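Local coordinates for metallo-mystery pair system four-Cys motif protein (Methylosinus trichosporium OB3b, PDB 7L6G) that binds copper at a site built with a tryptophan-derived kynurenine, and also binds a calcium ion nearby, at residues E[156-162]-E[178-184]; E[167-171]-E[233-238]. The contacts are given in a common frame with arbitrary orientation. Residues are numbered along the deposited sequence.

How the interactions relate
Along the chain the four segments alternate: 156-162, 167-171, 178-184, then 233-238. The first three follow one another through strands 158-163, 168-169 and 175-189 of one large mixed sheet, and the last comes from the loop between helix 224-227 and strand 242-243. Interaction 1 is buried and carries a copper ligand; interaction 2 lies farther out, is only partly buried and carries two calcium ligands. The centres of the two contacts lie about 15 Å apart. W179, on the strand bearing copper ligand H182, joins them: NE1 makes a probable hydrogen bond of 3.1 Å to V235 O, next to calcium ligand D236. Calcium ligand G242 and copper ligand M244 are also close in sequence, so both sites share one part of the fold.

Interaction 1. Residues E[156-162]-E[178-184]; sequences RFVTIEV and TWMVHVG. With CU (copper (II) ion), chain B.
H182 and V183, adjacent on strand 179-183, lose the most surface to segment 156-162, and their side chains leave opposite faces of the antiparallel pair. The strand axes approach to 4.8 Å with their directions 174° apart. T159 sits across from H182 and E161 from M180 as non-hydrogen-bonded pairs; V158-V183, I160-V181 and V162-W179 are the hydrogen-bonded ones. V183 N gives V158 O a 2.9 Å bond, V181 N gives I160 O one of 2.8 Å, and W179 N reaches V162 O at 2.9 Å.

H182 has an m chi1. Its ND1 binds copper at 2.1 Å, while NE2 donates to E161 OE2 at 2.8 Å, a His-carboxylate pair that fixes the tautomer and ring orientation. This is the copper site of MbnP: water 1 lies 2.5 Å from CU, M244 SD is another ligand, and the kynurenine formed from W149 also belongs to the site. R156 lays CD over the imidazole face, 3.7 Å from its centroid, and its NH1 makes a long salt bridge of 3.8 Å to E161 OE2.

V183, its branched apolar bulk suited to a buried face, meets V158 CB to CB at 3.7 Å. F157 and V158 together face V183 in a classic beta bulge, where V158 N bonds V183 O weakly (3.3 Å). G184 CA makes a CH-pi contact over the F157 ring, 3.9 Å from its centroid; a CB there would crowd R156 CA.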
loop_
_atom_site.group_PDB
_atom_site.type_symbol
_atom_site.label_atom_id
_atom_site.label_comp_id
_atom_site.label_asym_id
_atom_site.label_seq_id
_atom_site.Cartn_x
_atom_site.Cartn_y
_atom_site.Cartn_z
ATOM N N ARG E 156 -13.765 0.951 -7.811
ATOM C CA ARG E 156 -12.937 0.456 -8.907
ATOM C C ARG E 156 -12.618 -0.990 -8.551
ATOM O O ARG E 156 -11.588 -1.293 -7.948
ATOM C CB ARG E 156 -11.681 1.301 -9.089
ATOM C CG ARG E 156 -11.100 1.892 -7.807
ATOM C CD ARG E 156 -9.856 2.728 -8.102
ATOM N NE ARG E 156 -9.543 3.663 -7.025
ATOM C CZ ARG E 156 -8.310 3.944 -6.614
ATOM N NH1 ARG E 156 -7.266 3.363 -7.189
ATOM N NH2 ARG E 156 -8.120 4.807 -5.625
ATOM N N PHE E 157 -13.533 -1.898 -8.898
ATOM C CA PHE E 157 -13.428 -3.264 -8.402
ATOM C C PHE E 157 -12.339 -4.076 -9.092
ATOM O O PHE E 157 -12.167 -5.250 -8.756
ATOM C CB PHE E 157 -14.773 -3.997 -8.513
ATOM C CG PHE E 157 -15.595 -3.615 -9.713
ATOM C CD1 PHE E 157 -15.205 -3.986 -10.989
ATOM C CD2 PHE E 157 -16.783 -2.919 -9.558
ATOM C CE1 PHE E 157 -15.975 -3.652 -12.090
ATOM C CE2 PHE E 157 -17.556 -2.579 -10.653
ATOM C CZ PHE E 157 -17.152 -2.947 -11.921
ATOM N N VAL E 158 -11.610 -3.490 -10.039
ATOM C CA VAL E 158 -10.365 -4.055 -10.550
ATOM C C VAL E 158 -9.352 -2.923 -10.619
ATOM O O VAL E 158 -9.546 -1.959 -11.370
ATOM C CB VAL E 158 -10.531 -4.715 -11.929
ATOM C CG1 VAL E 158 -9.167 -5.083 -12.500
ATOM C CG2 VAL E 158 -11.416 -5.946 -11.835
ATOM N N THR E 159 -8.283 -3.029 -9.831
ATOM C CA THR E 159 -7.226 -2.019 -9.790
ATOM C C THR E 159 -5.894 -2.713 -10.045
ATOM O O THR E 159 -5.351 -3.376 -9.156
ATOM C CB THR E 159 -7.206 -1.279 -8.455
ATOM O OG1 THR E 159 -6.964 -2.210 -7.393
ATOM C CG2 THR E 159 -8.524 -0.579 -8.217
ATOM N N ILE E 160 -5.370 -2.560 -11.257
ATOM C CA ILE E 160 -4.057 -3.070 -11.624
ATOM C C ILE E 160 -3.216 -1.892 -12.088
ATOM O O ILE E 160 -3.633 -1.134 -12.971
ATOM C CB ILE E 160 -4.147 -4.156 -12.711
ATOM C CG1 ILE E 160 -4.814 -5.409 -12.139
ATOM C CG2 ILE E 160 -2.765 -4.484 -13.251
ATOM C CD1 ILE E 160 -5.204 -6.427 -13.181
ATOM N N GLU E 161 -2.044 -1.729 -11.479
ATOM C CA GLU E 161 -1.207 -0.560 -11.715
ATOM C C GLU E 161 0.232 -1.016 -11.891
ATOM O O GLU E 161 0.785 -1.689 -11.014
ATOM C CB GLU E 161 -1.332 0.439 -10.560
ATOM C CG GLU E 161 -2.762 0.910 -10.330
ATOM C CD GLU E 161 -2.917 1.761 -9.089
ATOM O OE1 GLU E 161 -1.889 2.176 -8.516
ATOM O OE2 GLU E 161 -4.073 2.016 -8.688
ATOM N N VAL E 162 0.829 -0.653 -13.022
ATOM C CA VAL E 162 2.182 -1.060 -13.370
ATOM C C VAL E 162 3.044 0.184 -13.524
ATOM O O VAL E 162 2.548 1.275 -13.828
ATOM C CB VAL E 162 2.207 -1.909 -14.660
ATOM C CG1 VAL E 162 1.363 -3.162 -14.483
ATOM C CG2 VAL E 162 1.708 -1.093 -15.843
ATOM N N THR E 178 2.828 5.986 -13.054
ATOM C CA THR E 178 2.115 4.716 -13.080
ATOM C C THR E 178 1.092 4.673 -14.209
ATOM O O THR E 178 0.350 5.636 -14.429
ATOM C CB THR E 178 1.410 4.469 -11.741
ATOM O OG1 THR E 178 2.336 4.687 -10.668
ATOM C CG2 THR E 178 0.885 3.048 -11.667
ATOM N N TRP E 179 1.064 3.545 -14.917
ATOM C CA TRP E 179 -0.011 3.226 -15.848
ATOM C C TRP E 179 -1.084 2.458 -15.086
ATOM O O TRP E 179 -0.821 1.368 -14.566
ATOM C CB TRP E 179 0.513 2.404 -17.025
ATOM C CG TRP E 179 -0.189 2.679 -18.320
ATOM C CD1 TRP E 179 0.206 3.542 -19.299
ATOM C CD2 TRP E 179 -1.408 2.082 -18.781
ATOM N NE1 TRP E 179 -0.690 3.521 -20.340
ATOM C CE2 TRP E 179 -1.691 2.633 -20.047
ATOM C CE3 TRP E 179 -2.288 1.138 -18.245
ATOM C CZ2 TRP E 179 -2.815 2.271 -20.785
ATOM C CZ3 TRP E 179 -3.403 0.781 -18.981
ATOM C CH2 TRP E 179 -3.657 1.346 -20.234
ATOM N N MET E 180 -2.284 3.023 -15.014
ATOM C CA MET E 180 -3.329 2.523 -14.129
ATOM C C MET E 180 -4.481 1.936 -14.930
ATOM O O MET E 180 -4.947 2.544 -15.900
ATOM C CB MET E 180 -3.839 3.638 -13.216
ATOM C CG MET E 180 -2.905 3.957 -12.064
ATOM S SD MET E 180 -3.419 5.398 -11.119
ATOM C CE MET E 180 -2.948 6.703 -12.240
ATOM N N VAL E 181 -4.934 0.755 -14.519
ATOM C CA VAL E 181 -6.157 0.144 -15.027
ATOM C C VAL E 181 -7.142 0.094 -13.869
ATOM O O VAL E 181 -6.970 -0.691 -12.929
ATOM C CB VAL E 181 -5.912 -1.256 -15.609
ATOM C CG1 VAL E 181 -7.232 -1.994 -15.791
ATOM C CG2 VAL E 181 -5.195 -1.159 -16.930
ATOM N N HIS E 182 -8.163 0.945 -13.924
ATOM C CA HIS E 182 -9.233 0.967 -12.931
ATOM C C HIS E 182 -10.532 0.610 -13.640
ATOM O O HIS E 182 -11.009 1.369 -14.490
ATOM C CB HIS E 182 -9.335 2.332 -12.252
ATOM C CG HIS E 182 -8.145 2.684 -11.414
ATOM N ND1 HIS E 182 -7.862 3.977 -11.031
ATOM C CD2 HIS E 182 -7.167 1.912 -10.883
ATOM C CE1 HIS E 182 -6.760 3.988 -10.302
ATOM N NE2 HIS E 182 -6.318 2.747 -10.197
ATOM N N VAL E 183 -11.100 -0.541 -13.297
ATOM C CA VAL E 183 -12.350 -1.005 -13.885
ATOM C C VAL E 183 -13.467 -0.763 -12.881
ATOM O O VAL E 183 -13.394 -1.225 -11.735
ATOM C CB VAL E 183 -12.272 -2.486 -14.280
ATOM C CG1 VAL E 183 -13.556 -2.914 -14.978
ATOM C CG2 VAL E 183 -11.066 -2.730 -15.169
ATOM N N GLY E 184 -14.497 -0.039 -13.307
ATOM C CA GLY E 184 -15.634 0.230 -12.447
ATOM C C GLY E 184 -16.820 0.679 -13.267
ATOM O O GLY E 184 -16.704 0.993 -14.455
HETATM CU CU CU B . -9.273 5.556 -11.091
HETATM O O HOH W 1 -8.747 7.259 -9.310
#

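Interaction 2. Residues E[167-171]-E[233-238]; sequences AVIKP and ISVDKG. With CA (calcium ion), chain C.
The calcium site of MbnP draws its first two protein ligands from loop 233-238, and that loop is pinned to segment 167-171 by a single parallel-type beta bridge. The register runs in the same sense on both segments: V168 beside S234, I169 beside V235 (CA-CA 4.7 Å), K170 beside D236. I169 N donates to S234 O at 3.0 Å and I169 O accepts from D236 N at 2.7 Å, so one residue's backbone clamps two peptides of the loop. S234, whose CB points away, has its OG hydrogen-bonded to D232.

V168, with chi1 t, supplies the apolar filling: CG1 lies 4.2 Å from D236 CB, and CG2 is 3.6 Å from I233 O. At the exposed end the compact P171 ring, having no N-H to offer, brings CD to 3.2 Å from D236 O.

D236 has a t chi1 and its carboxylate suits a hard cation, OD1 binding calcium at 2.5 Å; A240, G242, D249 and D251 complete the site. At G238 (phi/psi 158/153) a CB would collide with the preceding carbonyl. Its O coordinates calcium at 2.4 Å, and its N bonds weakly to D236 OD2 at 3.4 Å.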
loop_
_atom_site.group_PDB
_atom_site.type_symbol
_atom_site.label_atom_id
_atom_site.label_comp_id
_atom_site.label_asym_id
_atom_site.label_seq_id
_atom_site.Cartn_x
_atom_site.Cartn_y
_atom_site.Cartn_z
ATOM N N ALA E 167 8.602 5.885 -17.104
ATOM C CA ALA E 167 7.361 6.551 -16.723
ATOM C C ALA E 167 6.340 6.540 -17.858
ATOM O O ALA E 167 6.456 5.754 -18.804
ATOM C CB ALA E 167 7.643 7.985 -16.268
ATOM N N VAL E 168 5.333 7.406 -17.764
ATOM C CA VAL E 168 4.247 7.488 -18.734
ATOM C C VAL E 168 4.161 8.925 -19.225
ATOM O O VAL E 168 4.199 9.859 -18.417
ATOM C CB VAL E 168 2.900 7.053 -18.119
ATOM C CG1 VAL E 168 1.861 6.830 -19.206
ATOM C CG2 VAL E 168 3.074 5.803 -17.263
ATOM N N ILE E 169 4.040 9.108 -20.538
ATOM C CA ILE E 169 3.927 10.437 -21.134
ATOM C C ILE E 169 2.479 10.682 -21.533
ATOM O O ILE E 169 1.882 9.887 -22.269
ATOM C CB ILE E 169 4.863 10.602 -22.342
ATOM C CG1 ILE E 169 6.236 9.993 -22.053
ATOM C CG2 ILE E 169 5.006 12.076 -22.694
ATOM C CD1 ILE E 169 7.242 10.205 -23.169
ATOM N N LYS E 170 1.924 11.787 -21.057
ATOM C CA LYS E 170 0.561 12.200 -21.354
ATOM C C LYS E 170 0.540 13.049 -22.618
ATOM O O LYS E 170 1.587 13.492 -23.097
ATOM C CB LYS E 170 -0.007 12.955 -20.154
ATOM C CG LYS E 170 -0.040 12.130 -18.876
ATOM C CD LYS E 170 -0.578 12.935 -17.707
ATOM C CE LYS E 170 -1.850 13.674 -18.085
ATOM N NZ LYS E 170 -2.651 14.051 -16.890
ATOM N N PRO E 171 -0.644 13.287 -23.206
ATOM C CA PRO E 171 -0.677 14.048 -24.470
ATOM C C PRO E 171 -0.088 15.443 -24.361
ATOM O O PRO E 171 0.649 15.867 -25.260
ATOM C CB PRO E 171 -2.173 14.085 -24.818
ATOM C CG PRO E 171 -2.878 13.804 -23.536
ATOM C CD PRO E 171 -1.994 12.842 -22.814
ATOM N N ILE E 233 2.268 1.232 -22.655
ATOM C CA ILE E 233 2.226 1.675 -21.262
ATOM C C ILE E 233 3.252 2.751 -20.953
ATOM O O ILE E 233 3.326 3.207 -19.804
ATOM C CB ILE E 233 2.402 0.486 -20.296
ATOM C CG1 ILE E 233 3.824 -0.070 -20.363
ATOM C CG2 ILE E 233 1.380 -0.600 -20.602
ATOM C CD1 ILE E 233 4.074 -1.190 -19.378
ATOM N N SER E 234 4.044 3.171 -21.934
ATOM C CA SER E 234 4.883 4.352 -21.799
ATOM C C SER E 234 4.161 5.623 -22.225
ATOM O O SER E 234 4.744 6.709 -22.145
ATOM C CB SER E 234 6.167 4.189 -22.621
ATOM O OG SER E 234 5.885 4.196 -24.011
ATOM N N VAL E 235 2.910 5.510 -22.665
ATOM C CA VAL E 235 2.168 6.621 -23.244
ATOM C C VAL E 235 0.731 6.567 -22.745
ATOM O O VAL E 235 0.133 5.490 -22.652
ATOM C CB VAL E 235 2.212 6.576 -24.788
ATOM C CG1 VAL E 235 1.104 7.429 -25.398
ATOM C CG2 VAL E 235 3.574 7.020 -25.300
ATOM N N ASP E 236 0.183 7.730 -22.405
ATOM C CA ASP E 236 -1.252 7.906 -22.232
ATOM C C ASP E 236 -1.758 8.794 -23.359
ATOM O O ASP E 236 -1.218 9.882 -23.585
ATOM C CB ASP E 236 -1.586 8.526 -20.875
ATOM C CG ASP E 236 -3.080 8.612 -20.631
ATOM O OD1 ASP E 236 -3.709 7.552 -20.436
ATOM O OD2 ASP E 236 -3.626 9.736 -20.638
ATOM N N LYS E 237 -2.783 8.328 -24.068
ATOM C CA LYS E 237 -3.267 9.013 -25.257
ATOM C C LYS E 237 -4.464 9.915 -24.988
ATOM O O LYS E 237 -4.929 10.592 -25.909
ATOM C CB LYS E 237 -3.613 7.989 -26.343
ATOM C CG LYS E 237 -2.426 7.139 -26.771
ATOM C CD LYS E 237 -2.710 6.380 -28.055
ATOM C CE LYS E 237 -3.620 5.191 -27.803
ATOM N NZ LYS E 237 -4.358 4.787 -29.032
ATOM N N GLY E 238 -4.968 9.950 -23.757
ATOM C CA GLY E 238 -6.079 10.823 -23.430
ATOM C C GLY E 238 -6.858 10.389 -22.206
ATOM O O GLY E 238 -6.899 9.201 -21.878
HETATM CA CA CA C . -6.113 7.228 -20.848
#